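Local coordinates for extracellular solute-binding protein, family 1 (Trichodesmium erythraeum IMS101, PDB 6G7N) that binds ferric iron and, as an extracellular solute-binding protein, probably delivers it to an ABC transporter for uptake, at residues A[107-121]-A[216-230]. Residues are numbered along the deposited sequence; the frame is centred on the assembly and turned at random.
Sequences YNKNKVQPSELSTYE and KVGMFFPNQNGRGTH
Leu117 CB sits centrally over one face of the Phe220 ring, 3.5 Å from the centroid, while Ser118 O lies at the ring edge; with CG anti to the backbone N (chi1 -175°), Phe220 extends toward the loop that carries both. The Tyr107 ring lies over Gly218, whose CA meets one face toward the rim, and Phe220 N approaches the ring edge. Pro222 CB covers a face of the Tyr120 ring, and the Tyr120 hydroxyl, also hydrogen-bonded to Arg103 O, accepts from His230 N at 3.0 Å. The Asn223 amide bridges two neighbours: OD1 takes Tyr120 N on a lone pair at 2.9 Å, and ND2 gives a nearly straight bond to Glu121 OE1 (3.0 Å). Asn223 ND2 also lies above one face of the Arg227 guanidinium, toward its rim. At its edge, Arg227 NH1 and NH2 both grip Glu121 OE2 end-on in a salt bridge, each at 2.9 Å; His153 NE2 also bonds this oxygen. Backbone hydrogen bonds pair Tyr107 with Gly218 antiparallel within the mixed sheet of this solute-binding fold; beyond it, Asn223 and Arg227 tie the loop after strand 217-220 to residues 117-121. Val217 rests on helix 177-186, whereas Glu121, Arg227 and His230, its side chain about 12 Å from the iron, pack against helix 140-167, near whose start lies the iron ligand Tyr141.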
ATOM      1  N   TYR A 107      -2.707 -14.951 -10.266  1.00 12.82           N
ATOM      2  CA  TYR A 107      -3.263 -16.226 -10.716  1.00 13.20           C
ATOM      3  C   TYR A 107      -2.259 -17.018 -11.531  1.00 13.45           C
ATOM      4  O   TYR A 107      -1.428 -16.475 -12.256  1.00 14.07           O
ATOM      5  CB  TYR A 107      -4.556 -16.050 -11.511  1.00 13.90           C
ATOM      6  CG  TYR A 107      -4.445 -15.242 -12.781  1.00 14.70           C
ATOM      7  CD1 TYR A 107      -4.549 -13.857 -12.782  1.00 15.37           C
ATOM      8  CD2 TYR A 107      -4.247 -15.881 -14.023  1.00 16.87           C
ATOM      9  CE1 TYR A 107      -4.441 -13.120 -13.947  1.00 16.46           C
ATOM     10  CE2 TYR A 107      -4.126 -15.130 -15.188  1.00 18.61           C
ATOM     11  CZ  TYR A 107      -4.230 -13.750 -15.155  1.00 18.99           C
ATOM     12  OH  TYR A 107      -4.117 -13.009 -16.306  1.00 23.93           O
ATOM     13  N   ASN A 108      -2.313 -18.338 -11.375  1.00 13.85           N
ATOM     14  CA  ASN A 108      -1.465 -19.236 -12.167  1.00 14.41           C
ATOM     15  C   ASN A 108      -2.022 -19.263 -13.596  1.00 14.99           C
ATOM     16  O   ASN A 108      -3.153 -19.692 -13.819  1.00 16.30           O
ATOM     17  CB  ASN A 108      -1.462 -20.615 -11.549  1.00 15.52           C
ATOM     18  CG  ASN A 108      -0.580 -21.571 -12.308  1.00 16.39           C
ATOM     19  OD1 ASN A 108      -0.938 -22.032 -13.381  1.00 18.30           O
ATOM     20  ND2 ASN A 108       0.591 -21.841 -11.761  1.00 17.98           N
ATOM     21  N   LYS A 109      -1.211 -18.825 -14.559  1.00 15.61           N
ATOM     22  CA  LYS A 109      -1.673 -18.700 -15.937  1.00 16.80           C
ATOM     23  C   LYS A 109      -2.054 -20.036 -16.589  1.00 18.34           C
ATOM     24  O   LYS A 109      -2.926 -20.076 -17.455  1.00 20.33           O
ATOM     25  CB  LYS A 109      -0.644 -17.975 -16.799  1.00 18.29           C
ATOM     26  CG  LYS A 109      -0.421 -16.515 -16.430  1.00 19.46           C
ATOM     27  CD  LYS A 109       0.440 -15.822 -17.476  1.00 24.22           C
ATOM     28  CE  LYS A 109       0.586 -14.345 -17.168  1.00 24.99           C
ATOM     29  NZ  LYS A 109       1.261 -13.569 -18.265  1.00 29.41           N
ATOM     30  N   ASN A 110      -1.396 -21.117 -16.170  1.00 17.96           N
ATOM     31  CA  ASN A 110      -1.690 -22.447 -16.673  0.50 19.08           C
ATOM     32  C   ASN A 110      -3.050 -22.944 -16.168  1.00 18.45           C
ATOM     33  O   ASN A 110      -3.803 -23.591 -16.916  1.00 23.57           O
ATOM     34  CB  ASN A 110      -0.573 -23.399 -16.226  0.50 20.64           C
ATOM     35  CG  ASN A 110      -0.641 -24.735 -16.900  0.50 23.43           C
ATOM     36  OD1 ASN A 110      -0.719 -24.813 -18.116  0.50 27.01           O
ATOM     37  ND2 ASN A 110      -0.616 -25.797 -16.109  0.50 28.44           N
ATOM     38  N   LYS A 111      -3.362 -22.662 -14.896  1.00 18.50           N
ATOM     39  CA  LYS A 111      -4.530 -23.267 -14.246  0.50 18.14           C
ATOM     40  C   LYS A 111      -5.783 -22.382 -14.266  1.00 18.48           C
ATOM     41  O   LYS A 111      -6.891 -22.900 -14.102  1.00 20.32           O
ATOM     42  CB  LYS A 111      -4.195 -23.675 -12.804  0.50 20.43           C
ATOM     43  CG  LYS A 111      -2.993 -24.607 -12.651  0.50 22.20           C
ATOM     44  CD  LYS A 111      -3.169 -25.942 -13.318  0.50 25.81           C
ATOM     45  CE  LYS A 111      -4.100 -26.803 -12.500  0.50 26.39           C
ATOM     46  NZ  LYS A 111      -4.114 -28.187 -13.047  0.50 27.12           N
ATOM     47  N   VAL A 112      -5.619 -21.061 -14.434  1.00 16.94           N
ATOM     48  CA  VAL A 112      -6.701 -20.099 -14.267  1.00 16.23           C
ATOM     49  C   VAL A 112      -6.755 -19.151 -15.458  1.00 16.82           C
ATOM     50  O   VAL A 112      -5.785 -18.445 -15.738  1.00 18.85           O
ATOM     51  CB  VAL A 112      -6.499 -19.281 -12.977  1.00 16.15           C
ATOM     52  CG1 VAL A 112      -7.619 -18.255 -12.775  1.00 16.22           C
ATOM     53  CG2 VAL A 112      -6.458 -20.182 -11.755  1.00 18.07           C
ATOM     54  N   GLN A 113      -7.897 -19.116 -16.131  1.00 17.66           N
ATOM     55  CA  GLN A 113      -8.159 -18.110 -17.165  1.00 19.16           C
ATOM     56  C   GLN A 113      -8.722 -16.862 -16.499  1.00 17.80           C
ATOM     57  O   GLN A 113      -9.491 -16.977 -15.549  1.00 17.57           O
ATOM     58  CB  GLN A 113      -9.158 -18.659 -18.181  1.00 21.90           C
ATOM     59  CG  GLN A 113      -8.698 -19.925 -18.909  1.00 25.60           C
ATOM     60  CD  GLN A 113      -7.371 -19.737 -19.594  1.00 29.28           C
ATOM     61  OE1 GLN A 113      -6.406 -20.459 -19.319  1.00 34.91           O
ATOM     62  NE2 GLN A 113      -7.293 -18.727 -20.447  1.00 30.35           N
ATOM     63  N   PRO A 114      -8.336 -15.661 -16.955  1.00 17.94           N
ATOM     64  CA  PRO A 114      -8.892 -14.430 -16.313  1.00 18.94           C
ATOM     65  C   PRO A 114     -10.408 -14.339 -16.341  1.00 18.17           C
ATOM     66  O   PRO A 114     -10.984 -13.715 -15.467  1.00 18.32           O
ATOM     67  CB  PRO A 114      -8.261 -13.274 -17.104  1.00 22.05           C
ATOM     68  CG  PRO A 114      -7.278 -13.880 -18.026  1.00 22.32           C
ATOM     69  CD  PRO A 114      -7.274 -15.367 -17.931  1.00 19.67           C
ATOM     70  N   SER A 115     -11.060 -14.993 -17.302  1.00 19.18           N
ATOM     71  CA  SER A 115     -12.524 -15.085 -17.332  1.00 20.25           C
ATOM     72  C   SER A 115     -13.137 -15.734 -16.093  1.00 19.09           C
ATOM     73  O   SER A 115     -14.314 -15.506 -15.797  1.00 21.31           O
ATOM     74  CB  SER A 115     -12.969 -15.845 -18.588  1.00 23.02           C
ATOM     75  OG  SER A 115     -12.557 -17.199 -18.509  1.00 26.04           O
ATOM     76  N   GLU A 116     -12.346 -16.507 -15.346  1.00 16.69           N
ATOM     77  CA  GLU A 116     -12.802 -17.131 -14.102  1.00 17.20           C
ATOM     78  C   GLU A 116     -12.796 -16.198 -12.912  1.00 15.50           C
ATOM     79  O   GLU A 116     -13.311 -16.558 -11.849  1.00 16.29           O
ATOM     80  CB  GLU A 116     -11.925 -18.334 -13.746  1.00 16.72           C
ATOM     81  CG  GLU A 116     -11.904 -19.428 -14.787  1.00 18.18           C
ATOM     82  CD  GLU A 116     -10.915 -20.521 -14.432  1.00 20.62           C
ATOM     83  OE1 GLU A 116     -11.011 -21.077 -13.327  1.00 27.11           O
ATOM     84  OE2 GLU A 116     -10.030 -20.815 -15.248  1.00 22.24           O
ATOM     85  N   LEU A 117     -12.199 -15.027 -13.075  1.00 14.36           N
ATOM     86  CA  LEU A 117     -12.049 -14.057 -11.994  1.00 13.49           C
ATOM     87  C   LEU A 117     -13.010 -12.886 -12.174  1.00 12.98           C
ATOM     88  O   LEU A 117     -13.373 -12.537 -13.298  1.00 14.46           O
ATOM     89  CB  LEU A 117     -10.603 -13.555 -11.963  1.00 13.47           C
ATOM     90  CG  LEU A 117      -9.545 -14.654 -11.822  1.00 15.03           C
ATOM     91  CD1 LEU A 117      -8.138 -14.118 -11.957  1.00 15.48           C
ATOM     92  CD2 LEU A 117      -9.735 -15.423 -10.528  1.00 16.30           C
ATOM     93  N   SER A 118     -13.369 -12.241 -11.062  1.00 12.35           N
ATOM     94  CA  SER A 118     -14.283 -11.098 -11.110  1.00 12.02           C
ATOM     95  C   SER A 118     -14.032 -10.149  -9.952  1.00 11.07           C
ATOM     96  O   SER A 118     -13.473  -9.056 -10.147  1.00 12.25           O
ATOM     97  CB  SER A 118     -15.743 -11.580 -11.162  1.00 14.16           C
ATOM     98  OG  SER A 118     -16.055 -12.436 -10.090  1.00 15.02           O
ATOM     99  N   THR A 119     -14.449 -10.557  -8.759  1.00 10.96           N
ATOM    100  CA  THR A 119     -14.467  -9.691  -7.600  1.00 10.33           C
ATOM    101  C   THR A 119     -13.732 -10.316  -6.409  1.00 10.51           C
ATOM    102  O   THR A 119     -13.502 -11.522  -6.349  1.00 11.29           O
ATOM    103  CB  THR A 119     -15.911  -9.416  -7.158  1.00 11.17           C
ATOM    104  OG1 THR A 119     -16.476 -10.664  -6.793  1.00 11.60           O
ATOM    105  CG2 THR A 119     -16.737  -8.767  -8.293  1.00 11.88           C
ATOM    106  N   TYR A 120     -13.442  -9.488  -5.399  1.00 10.47           N
ATOM    107  CA  TYR A 120     -12.984  -9.996  -4.122  1.00 10.93           C
ATOM    108  C   TYR A 120     -14.054 -10.905  -3.512  1.00  9.97           C
ATOM    109  O   TYR A 120     -13.745 -11.943  -2.916  1.00 11.07           O
ATOM    110  CB  TYR A 120     -12.678  -8.862  -3.122  1.00 10.49           C
ATOM    111  CG  TYR A 120     -11.594  -7.904  -3.590  1.00  9.80           C
ATOM    112  CD1 TYR A 120     -10.265  -8.275  -3.627  1.00 10.12           C
ATOM    113  CD2 TYR A 120     -11.926  -6.624  -4.018  1.00 10.08           C
ATOM    114  CE1 TYR A 120      -9.265  -7.400  -4.065  1.00  9.52           C
ATOM    115  CE2 TYR A 120     -10.960  -5.752  -4.471  1.00  9.82           C
ATOM    116  CZ  TYR A 120      -9.636  -6.137  -4.514  1.00  9.60           C
ATOM    117  OH  TYR A 120      -8.697  -5.251  -5.017  1.00 10.18           O
ATOM    118  N   GLU A 121     -15.327 -10.525  -3.649  1.00 10.80           N
ATOM    119  CA  GLU A 121     -16.426 -11.257  -3.046  1.00 10.79           C
ATOM    120  C   GLU A 121     -16.487 -12.681  -3.559  1.00 11.03           C
ATOM    121  O   GLU A 121     -16.778 -13.614  -2.801  1.00 11.69           O
ATOM    122  CB  GLU A 121     -17.749 -10.512  -3.291  1.00 12.02           C
ATOM    123  CG  GLU A 121     -17.879  -9.219  -2.458  1.00 12.78           C
ATOM    124  CD  GLU A 121     -17.081  -7.995  -2.943  1.00 11.87           C
ATOM    125  OE1 GLU A 121     -16.515  -7.995  -4.050  1.00 12.86           O
ATOM    126  OE2 GLU A 121     -17.051  -7.021  -2.148  1.00 12.81           O
ATOM    127  N   LYS A 216       4.884 -17.079 -15.068  1.00 19.15           N
ATOM    128  CA  LYS A 216       3.835 -18.049 -14.732  1.00 17.59           C
ATOM    129  C   LYS A 216       2.620 -17.470 -14.018  1.00 16.32           C
ATOM    130  O   LYS A 216       1.618 -18.191 -13.839  1.00 16.46           O
ATOM    131  CB  LYS A 216       4.402 -19.143 -13.829  1.00 18.22           C
ATOM    132  CG  LYS A 216       5.371 -20.050 -14.564  1.00 21.27           C
ATOM    133  CD  LYS A 216       6.067 -21.015 -13.632  1.00 24.86           C
ATOM    134  CE  LYS A 216       6.872 -22.053 -14.401  1.00 30.29           C
ATOM    135  NZ  LYS A 216       5.991 -23.210 -14.679  1.00 38.16           N
ATOM    136  N   VAL A 217       2.706 -16.203 -13.588  1.00 15.17           N
ATOM    137  CA  VAL A 217       1.681 -15.586 -12.745  1.00 14.93           C
ATOM    138  C   VAL A 217       1.162 -14.314 -13.379  1.00 15.20           C
ATOM    139  O   VAL A 217       1.956 -13.441 -13.770  1.00 17.23           O
ATOM    140  CB  VAL A 217       2.255 -15.283 -11.350  1.00 14.77           C
ATOM    141  CG1 VAL A 217       1.224 -14.576 -10.456  1.00 14.25           C
ATOM    142  CG2 VAL A 217       2.744 -16.557 -10.685  1.00 15.35           C
ATOM    143  N   GLY A 218      -0.159 -14.225 -13.509  1.00 14.98           N
ATOM    144  CA  GLY A 218      -0.811 -13.032 -13.994  1.00 14.61           C
ATOM    145  C   GLY A 218      -1.355 -12.202 -12.846  1.00 14.16           C
ATOM    146  O   GLY A 218      -1.462 -12.687 -11.723  1.00 14.44           O
ATOM    147  N   MET A 219      -1.693 -10.966 -13.184  1.00 14.23           N
ATOM    148  CA  MET A 219      -2.289 -10.008 -12.250  0.50 14.65           C
ATOM    149  C   MET A 219      -3.663  -9.627 -12.733  1.00 13.12           C
ATOM    150  O   MET A 219      -3.801  -9.171 -13.858  1.00 16.98           O
ATOM    151  CB  MET A 219      -1.425  -8.744 -12.220  0.50 17.30           C
ATOM    152  CG  MET A 219      -2.071  -7.588 -11.493  0.50 17.58           C
ATOM    153  SD  MET A 219      -0.907  -6.250 -11.214  0.50 20.84           S
ATOM    154  CE  MET A 219       0.506  -7.155 -10.688  0.50 15.06           C
ATOM    155  N   PHE A 220      -4.669  -9.765 -11.862  1.00 11.70           N
ATOM    156  CA  PHE A 220      -6.051  -9.429 -12.180  1.00 11.74           C
ATOM    157  C   PHE A 220      -6.530  -8.343 -11.208  1.00 10.71           C
ATOM    158  O   PHE A 220      -6.467  -8.522  -9.993  1.00 11.36           O
ATOM    159  CB  PHE A 220      -6.934 -10.676 -12.074  1.00 12.15           C
ATOM    160  CG  PHE A 220      -8.357 -10.479 -12.501  1.00 12.27           C
ATOM    161  CD1 PHE A 220      -8.732 -10.619 -13.829  1.00 14.12           C
ATOM    162  CD2 PHE A 220      -9.316 -10.097 -11.580  1.00 13.36           C
ATOM    163  CE1 PHE A 220     -10.046 -10.454 -14.216  1.00 15.45           C
ATOM    164  CE2 PHE A 220     -10.629  -9.912 -11.971  1.00 14.07           C
ATOM    165  CZ  PHE A 220     -10.990 -10.083 -13.285  1.00 15.25           C
ATOM    166  N   PHE A 221      -7.044  -7.248 -11.767  1.00 11.23           N
ATOM    167  CA  PHE A 221      -7.551  -6.113 -10.988  1.00 11.06           C
ATOM    168  C   PHE A 221      -9.036  -6.350 -10.717  1.00 11.07           C
ATOM    169  O   PHE A 221      -9.837  -6.290 -11.641  1.00 13.19           O
ATOM    170  CB  PHE A 221      -7.347  -4.816 -11.786  1.00 12.33           C
ATOM    171  CG  PHE A 221      -5.895  -4.532 -12.094  1.00 12.67           C
ATOM    172  CD1 PHE A 221      -5.014  -4.159 -11.102  1.00 13.93           C
ATOM    173  CD2 PHE A 221      -5.404  -4.652 -13.380  1.00 14.21           C
ATOM    174  CE1 PHE A 221      -3.680  -3.895 -11.336  1.00 14.25           C
ATOM    175  CE2 PHE A 221      -4.057  -4.400 -13.640  1.00 15.36           C
ATOM    176  CZ  PHE A 221      -3.196  -4.017 -12.621  1.00 15.36           C
ATOM    177  N   PRO A 222      -9.445  -6.620  -9.449  1.00 10.69           N
ATOM    178  CA  PRO A 222     -10.805  -7.052  -9.249  1.00 10.51           C
ATOM    179  C   PRO A 222     -11.821  -5.909  -9.235  1.00 10.01           C
ATOM    180  O   PRO A 222     -11.486  -4.724  -9.081  1.00 11.25           O
ATOM    181  CB  PRO A 222     -10.751  -7.744  -7.871  1.00 11.90           C
ATOM    182  CG  PRO A 222      -9.309  -8.064  -7.651  1.00 11.75           C
ATOM    183  CD  PRO A 222      -8.625  -6.882  -8.260  1.00 10.92           C
ATOM    184  N   ASN A 223     -13.081  -6.310  -9.394  1.00  9.78           N
ATOM    185  CA  ASN A 223     -14.247  -5.435  -9.240  1.00 10.31           C
ATOM    186  C   ASN A 223     -14.310  -4.323 -10.308  1.00 10.96           C
ATOM    187  O   ASN A 223     -14.932  -3.276 -10.095  1.00 11.23           O
ATOM    188  CB  ASN A 223     -14.407  -4.851  -7.817  1.00 10.42           C
ATOM    189  CG  ASN A 223     -14.619  -5.918  -6.741  1.00 10.65           C
ATOM    190  OD1 ASN A 223     -13.809  -6.823  -6.581  1.00 10.47           O
ATOM    191  ND2 ASN A 223     -15.737  -5.818  -5.987  1.00 11.32           N
ATOM    192  N   GLN A 224     -13.794  -4.616 -11.504  1.00 11.69           N
ATOM    193  CA  GLN A 224     -13.816  -3.642 -12.593  1.00 13.41           C
ATOM    194  C   GLN A 224     -15.185  -3.291 -13.105  1.00 13.66           C
ATOM    195  O   GLN A 224     -15.357  -2.203 -13.647  1.00 16.16           O
ATOM    196  CB  GLN A 224     -12.955  -4.138 -13.758  1.00 14.29           C
ATOM    197  CG  GLN A 224     -11.484  -4.206 -13.390  1.00 15.60           C
ATOM    198  CD  GLN A 224     -10.935  -2.843 -13.058  1.00 14.26           C
ATOM    199  OE1 GLN A 224     -10.818  -1.970 -13.958  1.00 16.56           O
ATOM    200  NE2 GLN A 224     -10.641  -2.592 -11.771  1.00 15.87           N
ATOM    201  N   ASN A 225     -16.131  -4.213 -12.992  1.00 13.99           N
ATOM    202  CA  ASN A 225     -17.482  -3.973 -13.444  1.00 14.80           C
ATOM    203  C   ASN A 225     -18.365  -3.407 -12.357  1.00 15.07           C
ATOM    204  O   ASN A 225     -19.547  -3.182 -12.583  1.00 17.55           O
ATOM    205  CB  ASN A 225     -18.088  -5.240 -14.069  1.00 17.40           C
ATOM    206  CG  ASN A 225     -17.363  -5.644 -15.332  1.00 21.64           C
ATOM    207  OD1 ASN A 225     -16.958  -4.797 -16.109  1.00 26.56           O
ATOM    208  ND2 ASN A 225     -17.170  -6.924 -15.520  1.00 28.87           N
ATOM    209  N   GLY A 226     -17.779  -3.137 -11.191  1.00 12.91           N
ATOM    210  CA  GLY A 226     -18.465  -2.566 -10.042  1.00 12.60           C
ATOM    211  C   GLY A 226     -17.681  -1.405  -9.497  1.00 11.73           C
ATOM    212  O   GLY A 226     -17.412  -0.429 -10.218  1.00 12.72           O
ATOM    213  N   ARG A 227     -17.332  -1.481  -8.214  1.00 10.51           N
ATOM    214  CA  ARG A 227     -16.776  -0.325  -7.521  1.00 10.39           C
ATOM    215  C   ARG A 227     -15.319  -0.024  -7.836  1.00 10.15           C
ATOM    216  O   ARG A 227     -14.861   1.063  -7.510  1.00 11.25           O
ATOM    217  CB  ARG A 227     -16.974  -0.464  -6.028  1.00 10.63           C
ATOM    218  CG  ARG A 227     -16.130  -1.571  -5.379  1.00 10.56           C
ATOM    219  CD  ARG A 227     -16.396  -1.673  -3.897  1.00 11.64           C
ATOM    220  NE  ARG A 227     -15.596  -2.723  -3.262  1.00 12.44           N
ATOM    221  CZ  ARG A 227     -15.999  -3.967  -2.995  1.00 11.30           C
ATOM    222  NH1 ARG A 227     -17.226  -4.361  -3.268  1.00 11.50           N
ATOM    223  NH2 ARG A 227     -15.153  -4.825  -2.471  1.00 12.68           N
ATOM    224  N   GLY A 228     -14.591  -0.981  -8.420  1.00 10.10           N
ATOM    225  CA  GLY A 228     -13.200  -0.798  -8.710  1.00 10.51           C
ATOM    226  C   GLY A 228     -12.277  -1.525  -7.754  1.00  9.24           C
ATOM    227  O   GLY A 228     -12.694  -2.079  -6.739  1.00 10.25           O
ATOM    228  N   THR A 229     -10.987  -1.518  -8.080  1.00  9.13           N
ATOM    229  CA  THR A 229      -9.974  -2.234  -7.356  1.00  8.83           C
ATOM    230  C   THR A 229      -9.577  -1.490  -6.071  1.00  8.91           C
ATOM    231  O   THR A 229      -9.539  -0.256  -6.044  1.00  9.79           O
ATOM    232  CB  THR A 229      -8.755  -2.443  -8.280  1.00  9.47           C
ATOM    233  OG1 THR A 229      -9.155  -3.225  -9.400  1.00 10.99           O
ATOM    234  CG2 THR A 229      -7.568  -3.073  -7.611  1.00 10.27           C
ATOM    235  N   HIS A 230      -9.235  -2.264  -5.036  1.00  9.24           N
ATOM    236  CA  HIS A 230      -8.704  -1.728  -3.767  1.00  8.93           C
ATOM    237  C   HIS A 230      -7.279  -1.217  -3.991  1.00  8.69           C
ATOM    238  O   HIS A 230      -6.374  -2.008  -4.338  1.00  9.81           O
ATOM    239  CB  HIS A 230      -8.724  -2.835  -2.732  1.00  9.87           C
ATOM    240  CG  HIS A 230      -8.101  -2.474  -1.426  1.00  9.63           C
ATOM    241  ND1 HIS A 230      -8.793  -1.907  -0.388  1.00 10.18           N
ATOM    242  CD2 HIS A 230      -6.831  -2.645  -0.968  1.00 10.47           C
ATOM    243  CE1 HIS A 230      -7.969  -1.768   0.645  1.00 10.29           C
ATOM    244  NE2 HIS A 230      -6.772  -2.212   0.332  1.00 10.17           N
TER
HETATM  245  O   HOH W   1      -5.697 -10.713 -16.203  1.00 32.47           O
HETATM  246  O   HOH W   2       1.514 -20.750 -15.043  1.00 18.04           O
HETATM  247  O   HOH W   3     -12.750  -7.174 -12.456  1.00 20.55           O